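Local coordinates for protein LURP-one-related 15 (Arabidopsis thaliana, PDB 1ZXU) that is of unknown function but may be related to the phospholipid scramblase and tubby-like superfamily of membrane-tethered transcription factors, at residues R78-G83 with P87-R92; V104-S109 with D114-V119. All blocks are in the same frame, centred on the assembly; numbering follows the deposited sequence.

Interaction 1: residues R78-G83 with P87-R92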
ATOM      1  N   ARG A  78      -3.038  -8.502   7.513  1.00 15.99           N
ATOM      2  CA  ARG A  78      -1.641  -8.455   7.223  1.00 15.00           C
ATOM      3  C   ARG A  78      -1.121  -7.231   7.959  1.00 15.68           C
ATOM      4  O   ARG A  78      -1.840  -6.266   8.099  1.00 17.42           O
ATOM      5  CB  ARG A  78      -1.430  -8.210   5.723  1.00 15.22           C
ATOM      6  CG  ARG A  78      -0.052  -8.571   5.272  1.00 23.56           C
ATOM      7  CD  ARG A  78      -0.034 -10.087   4.918  1.00 30.31           C
ATOM      8  NE  ARG A  78      -1.185 -10.340   4.060  1.00 28.75           N
ATOM      9  CZ  ARG A  78      -1.140 -10.319   2.736  1.00 26.17           C
ATOM     10  NH1 ARG A  78       0.021 -10.183   2.077  1.00 27.30           N
ATOM     11  NH2 ARG A  78      -2.268 -10.533   2.055  1.00 39.31           N
ATOM     12  N   VAL A  79       0.125  -7.274   8.386  1.00 12.02           N
ATOM     13  CA  VAL A  79       0.773  -6.083   8.928  1.00 12.63           C
ATOM     14  C   VAL A  79       2.020  -5.712   8.107  1.00 12.74           C
ATOM     15  O   VAL A  79       2.702  -6.583   7.573  1.00 14.13           O
ATOM     16  CB  VAL A  79       1.155  -6.300  10.452  1.00 16.30           C
ATOM     17  CG1 VAL A  79       2.188  -7.381  10.593  1.00 21.61           C
ATOM     18  CG2 VAL A  79       1.675  -4.995  11.092  1.00 19.82           C
ATOM     19  N   LEU A  80       2.265  -4.418   7.962  1.00 11.45           N
ATOM     20  CA  LEU A  80       3.513  -3.870   7.375  1.00 11.78           C
ATOM     21  C   LEU A  80       4.358  -3.414   8.528  1.00 14.54           C
ATOM     22  O   LEU A  80       3.904  -2.560   9.315  1.00 16.99           O
ATOM     23  CB  LEU A  80       3.196  -2.662   6.468  1.00 13.67           C
ATOM     24  CG  LEU A  80       2.956  -3.114   5.051  1.00 21.78           C
ATOM     25  CD1 LEU A  80       1.589  -3.840   5.042  1.00 19.51           C
ATOM     26  CD2 LEU A  80       2.932  -1.877   4.201  1.00 25.91           C
ATOM     27  N   LEU A  81       5.546  -4.002   8.671  1.00 12.76           N
ATOM     28  CA  LEU A  81       6.487  -3.644   9.753  1.00 12.90           C
ATOM     29  C   LEU A  81       7.601  -2.849   9.169  1.00 14.60           C
ATOM     30  O   LEU A  81       8.022  -3.103   8.047  1.00 16.10           O
ATOM     31  CB  LEU A  81       7.107  -4.897  10.393  1.00 17.57           C
ATOM     32  CG  LEU A  81       6.081  -5.964  10.800  1.00 17.32           C
ATOM     33  CD1 LEU A  81       6.825  -7.231  11.303  1.00 29.48           C
ATOM     34  CD2 LEU A  81       5.263  -5.474  11.900  1.00 20.59           C
ATOM     35  N   ASP A  82       8.111  -1.884   9.911  1.00 15.17           N
ATOM     36  CA  ASP A  82       9.362  -1.249   9.426  1.00 16.84           C
ATOM     37  C   ASP A  82      10.638  -2.110   9.729  1.00 19.41           C
ATOM     38  O   ASP A  82      10.537  -3.248  10.180  1.00 21.20           O
ATOM     39  CB  ASP A  82       9.472   0.190   9.913  1.00 18.54           C
ATOM     40  CG  ASP A  82       9.760   0.296  11.406  1.00 25.25           C
ATOM     41  OD1 ASP A  82      10.219  -0.684  12.033  1.00 23.07           O
ATOM     42  OD2 ASP A  82       9.454   1.377  11.961  1.00 29.02           O
ATOM     43  N   GLY A  83      11.823  -1.600   9.382  1.00 23.31           N
ATOM     44  CA  GLY A  83      13.085  -2.339   9.609  1.00 26.89           C
ATOM     45  C   GLY A  83      13.421  -2.669  11.064  1.00 30.14           C
ATOM     46  O   GLY A  83      14.184  -3.610  11.336  1.00 30.87           O
ATOM     47  N   PRO A  87       5.166  -2.219  13.863  1.00 16.45           N
ATOM     48  CA  PRO A  87       4.028  -2.117  12.925  1.00 15.72           C
ATOM     49  C   PRO A  87       3.804  -0.716  12.441  1.00 14.69           C
ATOM     50  O   PRO A  87       3.749   0.227  13.255  1.00 16.29           O
ATOM     51  CB  PRO A  87       2.829  -2.574  13.761  1.00 15.93           C
ATOM     52  CG  PRO A  87       3.480  -3.549  14.813  1.00 20.42           C
ATOM     53  CD  PRO A  87       4.760  -2.839  15.149  1.00 18.27           C
ATOM     54  N   VAL A  88       3.618  -0.567  11.116  1.00 11.80           N
ATOM     55  CA  VAL A  88       3.361   0.718  10.538  1.00 11.44           C
ATOM     56  C   VAL A  88       1.837   0.850  10.276  1.00 11.84           C
ATOM     57  O   VAL A  88       1.201   1.864  10.636  1.00 13.88           O
ATOM     58  CB  VAL A  88       4.135   0.853   9.217  1.00 12.81           C
ATOM     59  CG1 VAL A  88       3.755   2.156   8.462  1.00 13.44           C
ATOM     60  CG2 VAL A  88       5.692   0.731   9.528  1.00 13.97           C
ATOM     61  N   VAL A  89       1.325  -0.145   9.545  1.00 11.07           N
ATOM     62  CA  VAL A  89      -0.139  -0.260   9.399  1.00 10.99           C
ATOM     63  C   VAL A  89      -0.571  -1.728   9.477  1.00 11.24           C
ATOM     64  O   VAL A  89       0.225  -2.646   9.240  1.00 11.79           O
ATOM     65  CB  VAL A  89      -0.708   0.324   8.064  1.00 11.36           C
ATOM     66  CG1 VAL A  89      -0.495   1.885   7.994  1.00 11.99           C
ATOM     67  CG2 VAL A  89      -0.106  -0.376   6.868  1.00 13.33           C
ATOM     68  N   THR A  90      -1.852  -1.908   9.794  1.00 11.51           N
ATOM     69  CA  THR A  90      -2.503  -3.257   9.761  1.00 11.53           C
ATOM     70  C   THR A  90      -3.630  -3.193   8.738  1.00 11.78           C
ATOM     71  O   THR A  90      -4.391  -2.228   8.742  1.00 13.06           O
ATOM     72  CB  THR A  90      -3.069  -3.611  11.158  1.00 15.38           C
ATOM     73  OG1 THR A  90      -1.960  -3.733  12.066  1.00 16.04           O
ATOM     74  CG2 THR A  90      -3.760  -4.972  11.086  1.00 15.62           C
ATOM     75  N   LEU A  91      -3.655  -4.174   7.845  1.00 12.19           N
ATOM     76  CA  LEU A  91      -4.777  -4.271   6.836  1.00 11.83           C
ATOM     77  C   LEU A  91      -5.673  -5.404   7.293  1.00 15.02           C
ATOM     78  O   LEU A  91      -5.164  -6.496   7.643  1.00 16.07           O
ATOM     79  CB  LEU A  91      -4.161  -4.675   5.501  1.00 14.20           C
ATOM     80  CG  LEU A  91      -3.358  -3.579   4.842  1.00 16.44           C
ATOM     81  CD1 LEU A  91      -1.967  -3.458   5.394  1.00 20.05           C
ATOM     82  CD2 LEU A  91      -3.256  -3.933   3.368  1.00 25.84           C
ATOM     83  N   ARG A  92      -6.976  -5.175   7.268  1.00 14.11           N
ATOM     84  CA  ARG A  92      -7.926  -6.234   7.643  1.00 17.94           C
ATOM     85  C   ARG A  92      -8.937  -6.356   6.526  1.00 19.60           C
ATOM     86  O   ARG A  92      -9.501  -5.364   6.079  1.00 18.06           O
ATOM     87  CB  ARG A  92      -8.623  -5.941   8.983  1.00 20.52           C
ATOM     88  CG  ARG A  92      -9.377  -7.151   9.539  1.00 27.08           C
ATOM     89  CD  ARG A  92     -10.079  -6.831  10.869  1.00 28.19           C
ATOM     90  NE  ARG A  92     -11.057  -5.752  10.709  1.00 41.30           N
ATOM     91  CZ  ARG A  92     -11.700  -5.162  11.716  1.00 44.43           C
ATOM     92  NH1 ARG A  92     -11.473  -5.534  12.973  1.00 46.68           N
ATOM     93  NH2 ARG A  92     -12.569  -4.191  11.466  1.00 43.41           N
TER
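The backbone oxygen L80 O takes the shortest bond of this hairpin, from V88 N at 2.7 Å, with an N-H...O angle of 169°. L80 N in turn gives to V89 O at 3.0 Å, so V88 and V89 together face L80 in a classic beta bulge. Nearer the other end R78 and L91 form a regular antiparallel hydrogen-bonded pair, in which L91 N reaches R78 O at 2.8 Å.

On the face turned to helix 197-211, L80 CD1 meets L91 CD1 at 3.6 Å, and the same two leucines touch A201, V205 and I206 of that helix. On the other face V79 has CG1 at chi1 65°; this leaves CG2 anti to the backbone N, where it touches P87 CB at 3.8 Å. P87 lacks an N-H, but its non-hydrogen-bonded pairing toward L81 asks for none; L81 CD2 rests 3.7 Å from P87 CA and 3.9 Å from P87 CG. At the bulge V88 CG2 packs 3.8 Å from D82 CB, while D82 OD1 accepts from S84 OG and T86 N. Backbone atoms pointing between the strands thus satisfy each other, V79, L81 and T90 bond the flanking strands, and L80 and L91 bury apolar surface against the helix.

Interaction 2: residues V104-S109 with D114-V119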
ATOM      1  N   VAL A 104      -7.625  -0.204   6.738  1.00 13.08           N
ATOM      2  CA  VAL A 104      -6.205  -0.125   7.030  1.00 11.38           C
ATOM      3  C   VAL A 104      -6.160   0.820   8.222  1.00 11.74           C
ATOM      4  O   VAL A 104      -6.746   1.930   8.187  1.00 12.38           O
ATOM      5  CB  VAL A 104      -5.433   0.506   5.860  1.00 12.33           C
ATOM      6  CG1 VAL A 104      -3.940   0.577   6.200  1.00 12.21           C
ATOM      7  CG2 VAL A 104      -5.534  -0.351   4.605  1.00 14.56           C
ATOM      8  N   PHE A 105      -5.434   0.347   9.240  1.00 11.94           N
ATOM      9  CA  PHE A 105      -5.376   0.998  10.567  1.00 12.11           C
ATOM     10  C   PHE A 105      -3.964   1.399  10.875  1.00 12.07           C
ATOM     11  O   PHE A 105      -3.017   0.767  10.413  1.00 11.88           O
ATOM     12  CB  PHE A 105      -5.777  -0.018  11.639  1.00 12.13           C
ATOM     13  CG  PHE A 105      -7.184  -0.546  11.442  1.00 13.00           C
ATOM     14  CD1 PHE A 105      -8.242   0.133  12.034  1.00 15.36           C
ATOM     15  CD2 PHE A 105      -7.436  -1.635  10.623  1.00 15.10           C
ATOM     16  CE1 PHE A 105      -9.571  -0.260  11.860  1.00 17.25           C
ATOM     17  CE2 PHE A 105      -8.811  -2.059  10.429  1.00 16.85           C
ATOM     18  CZ  PHE A 105      -9.863  -1.351  11.076  1.00 17.40           C
ATOM     19  N   ARG A 106      -3.832   2.434  11.670  1.00 12.77           N
ATOM     20  CA  ARG A 106      -2.520   2.835  12.232  1.00 14.75           C
ATOM     21  C   ARG A 106      -1.883   1.743  13.071  1.00 14.18           C
ATOM     22  O   ARG A 106      -2.523   1.163  13.949  1.00 15.16           O
ATOM     23  CB  ARG A 106      -2.711   3.996  13.212  1.00 15.71           C
ATOM     24  CG  ARG A 106      -3.450   5.163  12.706  1.00 22.38           C
ATOM     25  CD  ARG A 106      -3.660   6.255  13.845  1.00 22.72           C
ATOM     26  NE  ARG A 106      -4.358   7.395  13.248  1.00 24.82           N
ATOM     27  CZ  ARG A 106      -3.747   8.390  12.605  1.00 28.62           C
ATOM     28  NH1 ARG A 106      -2.414   8.404  12.541  1.00 31.58           N
ATOM     29  NH2 ARG A 106      -4.476   9.369  12.034  1.00 29.74           N
ATOM     30  N   GLY A 107      -0.601   1.493  12.818  1.00 12.30           N
ATOM     31  CA  GLY A 107       0.203   0.615  13.683  1.00 15.17           C
ATOM     32  C   GLY A 107      -0.294  -0.796  13.738  1.00 16.63           C
ATOM     33  O   GLY A 107      -0.670  -1.363  12.670  1.00 16.61           O
ATOM     34  N   GLY A 108      -0.276  -1.394  14.932  1.00 15.98           N
ATOM     35  CA  GLY A 108      -0.728  -2.745  15.102  1.00 17.62           C
ATOM     36  C   GLY A 108      -2.167  -2.850  15.558  1.00 18.71           C
ATOM     37  O   GLY A 108      -2.549  -3.814  16.187  1.00 27.12           O
ATOM     38  N   SER A 109      -2.992  -1.891  15.211  1.00 20.60           N
ATOM     39  CA  SER A 109      -4.349  -1.826  15.724  1.00 19.97           C
ATOM     40  C   SER A 109      -5.374  -2.336  14.714  1.00 21.25           C
ATOM     41  O   SER A 109      -5.114  -2.291  13.511  1.00 20.53           O
ATOM     42  CB  SER A 109      -4.640  -0.363  16.024  1.00 22.19           C
ATOM     43  OG  SER A 109      -5.910  -0.184  16.613  1.00 21.42           O
ATOM     44  N   ASP A 114      -8.558   3.917  15.108  1.00 16.42           N
ATOM     45  CA  ASP A 114      -7.246   3.981  14.396  1.00 13.21           C
ATOM     46  C   ASP A 114      -7.373   3.811  12.878  1.00 15.45           C
ATOM     47  O   ASP A 114      -6.394   3.650  12.176  1.00 12.52           O
ATOM     48  CB  ASP A 114      -6.282   2.952  14.962  1.00 14.54           C
ATOM     49  CG  ASP A 114      -5.869   3.281  16.361  1.00 21.36           C
ATOM     50  OD1 ASP A 114      -5.639   4.488  16.599  1.00 19.19           O
ATOM     51  OD2 ASP A 114      -5.783   2.341  17.181  1.00 22.42           O
ATOM     52  N   LEU A 115      -8.596   3.881  12.384  1.00 15.93           N
ATOM     53  CA  LEU A 115      -8.830   3.693  10.947  1.00 14.89           C
ATOM     54  C   LEU A 115      -8.189   4.840  10.103  1.00 15.67           C
ATOM     55  O   LEU A 115      -8.489   6.099  10.332  1.00 18.34           O
ATOM     56  CB  LEU A 115     -10.361   3.620  10.752  1.00 15.01           C
ATOM     57  CG  LEU A 115     -10.761   3.418   9.301  1.00 19.82           C
ATOM     58  CD1 LEU A 115     -10.339   2.123   8.718  1.00 17.35           C
ATOM     59  CD2 LEU A 115     -12.313   3.781   9.080  1.00 16.44           C
ATOM     60  N   LEU A 116      -7.380   4.453   9.150  1.00 13.56           N
ATOM     61  CA  LEU A 116      -6.739   5.413   8.263  1.00 12.77           C
ATOM     62  C   LEU A 116      -7.511   5.535   6.938  1.00 13.97           C
ATOM     63  O   LEU A 116      -7.699   6.653   6.423  1.00 15.58           O
ATOM     64  CB  LEU A 116      -5.299   5.045   7.975  1.00 13.71           C
ATOM     65  CG  LEU A 116      -4.352   5.245   9.151  1.00 14.63           C
ATOM     66  CD1 LEU A 116      -3.018   4.557   8.872  1.00 13.05           C
ATOM     67  CD2 LEU A 116      -4.188   6.705   9.472  1.00 19.85           C
ATOM     68  N   TYR A 117      -7.891   4.396   6.377  1.00 14.10           N
ATOM     69  CA  TYR A 117      -8.691   4.442   5.096  1.00 14.20           C
ATOM     70  C   TYR A 117      -9.283   3.081   4.830  1.00 13.08           C
ATOM     71  O   TYR A 117      -8.884   2.062   5.429  1.00 13.28           O
ATOM     72  CB  TYR A 117      -7.840   4.839   3.890  1.00 16.05           C
ATOM     73  CG  TYR A 117      -6.471   4.227   3.840  1.00 15.61           C
ATOM     74  CD1 TYR A 117      -6.192   3.129   3.047  1.00 15.94           C
ATOM     75  CD2 TYR A 117      -5.419   4.851   4.554  1.00 14.36           C
ATOM     76  CE1 TYR A 117      -4.828   2.581   3.023  1.00 15.18           C
ATOM     77  CE2 TYR A 117      -4.123   4.326   4.529  1.00 15.29           C
ATOM     78  CZ  TYR A 117      -3.853   3.185   3.767  1.00 18.24           C
ATOM     79  OH  TYR A 117      -2.532   2.691   3.738  1.00 17.09           O
ATOM     80  N   THR A 118     -10.294   3.091   3.948  1.00 12.68           N
ATOM     81  CA  THR A 118     -10.959   1.856   3.498  1.00 14.20           C
ATOM     82  C   THR A 118     -10.736   1.766   2.005  1.00 12.65           C
ATOM     83  O   THR A 118     -10.709   2.782   1.300  1.00 15.40           O
ATOM     84  CB  THR A 118     -12.465   1.980   3.770  1.00 16.19           C
ATOM     85  OG1 THR A 118     -12.688   2.169   5.203  1.00 18.37           O
ATOM     86  CG2 THR A 118     -13.199   0.749   3.256  1.00 17.44           C
ATOM     87  N   VAL A 119     -10.550   0.543   1.519  1.00 12.80           N
ATOM     88  CA  VAL A 119     -10.266   0.314   0.099  1.00 13.42           C
ATOM     89  C   VAL A 119     -11.358  -0.626  -0.383  1.00 15.10           C
ATOM     90  O   VAL A 119     -11.628  -1.636   0.262  1.00 15.46           O
ATOM     91  CB  VAL A 119      -8.901  -0.338  -0.088  1.00 15.27           C
ATOM     92  CG1 VAL A 119      -8.656  -0.563  -1.566  1.00 17.70           C
ATOM     93  CG2 VAL A 119      -7.797   0.582   0.504  1.00 16.91           C
TER
HETATM   94  O   HOH W   1      -7.281   7.240  12.903  1.00 28.28           O
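V104 faces both L116 and Y117 in a classic beta bulge of the hairpin 101-106/115-120, part of an antiparallel barrel around a central helix, 197-211, consistent with the tubby-like clan. Among the backbone bonds, V104 O accepts twice, from L116 N at 2.8 Å and from Y117 N at a longer 3.3 Å, while R106 N gives to D114 O at 2.9 Å. R106 also opens a type II' turn to S109; its second residue, G107, has the positive phi that glycine tolerates easily.

A side-chain bond ties the loop: with chi1 at -176°, S109 OG lies opposite the backbone N and donates to the anti lone pair of D114 OD2 at 2.6 Å; it also bonds D111 N. With an alanine replacing D114 the carboxylate is gone, and the loop would probably be held less firmly to the strand end, though D111 N could still bond S109 OG. A water bridges the segments as well, accepting from R106 NE at 2.9 Å and donating to L115 O.

Packing contacts use flat faces. V104 CB stands 3.8 Å from the centroid of the Y117 ring, 22° off its normal, a CH-pi contact; that tyrosine suits the interior because S202 OG bonds its OH and F199 meets it edge-to-face. L115 CD1 lies over the F105 ring near the rim. Over a charged plane instead, the methyl L116 CD2 sits 3.6 Å above the centre of the R106 guanidinium.

Interactions 1 and 2 are successive hairpins of one antiparallel barrel, joined because strands 87-92 and 101-106 are neighbours: T90 O probably accepts from F105 N, and T90 OG1 hydrogen-bonds G107 O. V89 and L91 also pack on V104, carrying one apolar layer across both contacts toward helix 197-211. Each hairpin has a classic bulge, but the chemistry differs with depth. Interaction 1 is mostly buried, and aliphatic packing with backbone bonds makes up its cross-strand contacts. Interaction 2 is only partly buried: valine and tyrosine serve its inner end, whereas arginine, serine, aspartate and a water join its loop end.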